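Local coordinates for N-acetylneuraminic acid outer membrane channel protein NanC (Escherichia coli, PDB 2WJR) that forms a monomeric, weakly anion-selective channel in the outer membrane that lets N-acetylneuraminic acid, a sialic acid, into the bacterium, at residues M74-S79 / T83-Y88. The protein carries 1 engineered substitution. Numbering follows the deposited sequence.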
loop_
_atom_site.group_PDB
_atom_site.type_symbol
_atom_site.label_atom_id
_atom_site.label_comp_id
_atom_site.label_asym_id
_atom_site.label_seq_id
_atom_site.Cartn_x
_atom_site.Cartn_y
_atom_site.Cartn_z
ATOM N N MET A 74 -9.659 7.204 5.134
ATOM C CA MET A 74 -10.210 5.949 4.663
ATOM C C MET A 74 -9.711 5.595 3.284
ATOM O O MET A 74 -9.603 6.452 2.399
ATOM C CB MET A 74 -11.731 5.985 4.641
ATOM C CG MET A 74 -12.312 4.589 4.293
ATOM S SD MET A 74 -14.022 4.487 4.709
ATOM C CE MET A 74 -14.707 5.629 3.510
ATOM N N LEU A 75 -9.403 4.314 3.116
ATOM C CA LEU A 75 -9.100 3.742 1.823
ATOM C C LEU A 75 -10.290 2.900 1.410
ATOM O O LEU A 75 -10.681 1.953 2.121
ATOM C CB LEU A 75 -7.840 2.870 1.892
ATOM C CG LEU A 75 -7.499 2.099 0.618
ATOM C CD1 LEU A 75 -7.090 3.064 -0.470
ATOM C CD2 LEU A 75 -6.412 1.095 0.875
ATOM N N THR A 76 -10.855 3.237 0.262
ATOM C CA THR A 76 -11.965 2.468 -0.287
ATOM C C THR A 76 -11.444 1.717 -1.490
ATOM O O THR A 76 -10.840 2.299 -2.383
ATOM C CB THR A 76 -13.128 3.358 -0.690
ATOM O OG1 THR A 76 -13.552 4.148 0.429
ATOM C CG2 THR A 76 -14.285 2.505 -1.204
ATOM N N HIS A 77 -11.699 0.413 -1.521
ATOM C CA HIS A 77 -11.116 -0.472 -2.507
ATOM C C HIS A 77 -12.274 -1.123 -3.307
ATOM O O HIS A 77 -13.171 -1.714 -2.719
ATOM C CB HIS A 77 -10.250 -1.506 -1.771
ATOM C CG HIS A 77 -9.670 -2.582 -2.632
ATOM N ND1 HIS A 77 -10.424 -3.615 -3.143
ATOM C CD2 HIS A 77 -8.390 -2.836 -3.002
ATOM C CE1 HIS A 77 -9.644 -4.419 -3.848
ATOM N NE2 HIS A 77 -8.405 -3.973 -3.773
ATOM N N PHE A 78 -12.252 -0.957 -4.628
ATOM C CA PHE A 78 -13.294 -1.486 -5.525
ATOM C C PHE A 78 -12.690 -2.596 -6.340
ATOM O O PHE A 78 -11.646 -2.406 -6.939
ATOM C CB PHE A 78 -13.838 -0.397 -6.489
ATOM C CG PHE A 78 -14.397 0.803 -5.784
ATOM C CD1 PHE A 78 -15.645 0.757 -5.184
ATOM C CD2 PHE A 78 -13.653 1.978 -5.689
ATOM C CE1 PHE A 78 -16.153 1.869 -4.504
ATOM C CE2 PHE A 78 -14.151 3.081 -5.020
ATOM C CZ PHE A 78 -15.406 3.024 -4.426
ATOM N N SER A 79 -13.345 -3.759 -6.342
ATOM C CA SER A 79 -12.942 -4.884 -7.189
ATOM C C SER A 79 -14.197 -5.566 -7.749
ATOM O O SER A 79 -15.306 -5.156 -7.451
ATOM C CB SER A 79 -12.115 -5.899 -6.398
ATOM O OG SER A 79 -12.901 -6.533 -5.389
ATOM N N THR A 83 -16.980 -3.879 -2.777
ATOM C CA THR A 83 -16.336 -2.721 -2.144
ATOM C C THR A 83 -15.817 -3.080 -0.758
ATOM O O THR A 83 -16.462 -3.795 0.003
ATOM C CB THR A 83 -17.299 -1.519 -2.045
ATOM O OG1 THR A 83 -17.784 -1.179 -3.354
ATOM C CG2 THR A 83 -16.592 -0.302 -1.416
ATOM N N ARG A 84 -14.623 -2.589 -0.454
ATOM C CA ARG A 84 -13.989 -2.812 0.834
ATOM C C ARG A 84 -13.629 -1.446 1.419
ATOM O O ARG A 84 -12.988 -0.658 0.752
ATOM C CB ARG A 84 -12.737 -3.642 0.645
ATOM C CG ARG A 84 -11.987 -3.980 1.911
ATOM C CD ARG A 84 -10.607 -4.490 1.531
ATOM N NE ARG A 84 -9.682 -3.368 1.306
ATOM C CZ ARG A 84 -8.497 -3.451 0.699
ATOM N NH1 ARG A 84 -7.735 -2.364 0.594
ATOM N NH2 ARG A 84 -8.056 -4.594 0.191
ATOM N N TYR A 85 -14.036 -1.207 2.658
ATOM C CA TYR A 85 -13.859 0.100 3.305
ATOM C C TYR A 85 -12.784 -0.007 4.378
ATOM O O TYR A 85 -12.863 -0.900 5.241
ATOM C CB TYR A 85 -15.166 0.532 3.939
ATOM C CG TYR A 85 -16.286 0.778 2.956
ATOM C CD1 TYR A 85 -16.286 1.922 2.135
ATOM C CD2 TYR A 85 -17.341 -0.122 2.829
ATOM C CE1 TYR A 85 -17.304 2.163 1.249
ATOM C CE2 TYR A 85 -18.378 0.113 1.918
ATOM C CZ TYR A 85 -18.349 1.262 1.142
ATOM O OH TYR A 85 -19.361 1.502 0.239
ATOM N N GLY A 86 -11.801 0.902 4.328
ATOM C CA GLY A 86 -10.651 0.856 5.223
ATOM C C GLY A 86 -10.404 2.130 6.001
ATOM O O GLY A 86 -9.488 2.881 5.655
ATOM N N PRO A 87 -11.245 2.407 7.012
ATOM C CA PRO A 87 -10.999 3.562 7.850
ATOM C C PRO A 87 -9.665 3.379 8.570
ATOM O O PRO A 87 -9.267 2.239 8.882
ATOM C CB PRO A 87 -12.183 3.566 8.801
ATOM C CG PRO A 87 -12.664 2.144 8.832
ATOM C CD PRO A 87 -12.447 1.673 7.445
ATOM N N TYR A 88 -8.936 4.479 8.770
ATOM C CA TYR A 88 -7.636 4.401 9.392
ATOM C C TYR A 88 -7.244 5.655 10.156
ATOM O O TYR A 88 -7.894 6.705 10.020
ATOM C CB TYR A 88 -6.552 4.087 8.352
ATOM C CG TYR A 88 -6.266 5.118 7.257
ATOM C CD1 TYR A 88 -6.568 4.845 5.928
ATOM C CD2 TYR A 88 -5.627 6.330 7.545
ATOM C CE1 TYR A 88 -6.250 5.749 4.915
ATOM C CE2 TYR A 88 -5.284 7.201 6.552
ATOM C CZ TYR A 88 -5.615 6.929 5.251
ATOM O OH TYR A 88 -5.285 7.828 4.274
HETATM O O HOH W 1 -9.621 -0.815 2.341
#
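The guanidinium of Arg84 lies nearly flat over one face of the His77 ring, centres 4.1 Å apart and planes tilted by 25°, with His77 CB and CG beneath its CZ. At its edge, in plane, sit Leu75 CD2, 3.7 Å from NH1, and a water that accepts from Arg84 NE at 2.8 Å. The two strands form a beta hairpin at the extracellular end of the porin barrel. Arg84 leaves the backbone extended, then bends at chi3 (84°), which swings the guanidinium across to the neighbouring strand. NH2 also salt-bridges the sulfonate of a bound molecule, probably from the crystallisation buffer; Arg106 lies close by, and Asp108 pairs weakly at long range. Replacing Arg84 with alanine would probably uncover that face of His77 and cost the bridging water its side-chain partner. On the same side as Arg84, Tyr88 lays its ring over Met74 N, its hydroxyl bonded to Asn59.

On the opposite face of the sheet, Thr83 OG1 meets the edge of the Phe78 ring, 3.4 Å from CD1. Thr83 CG2 lies 3.5 Å above the Tyr85 ring plane, toward the rim; Thr76 runs alongside Tyr85. Met74 SD, 5.5 Å from the Tyr85 ring centre and oblique to it, makes a Met-aromatic contact beside Pro87, which touches a bound octane and so marks the lipid side. Two backbone hydrogen bonds pair His77 with Arg84, and Leu75 N donates to Gly86 O. Gly86 N reaches Leu75 O weakly, bent to 128°, and that oxygen also accepts from the water.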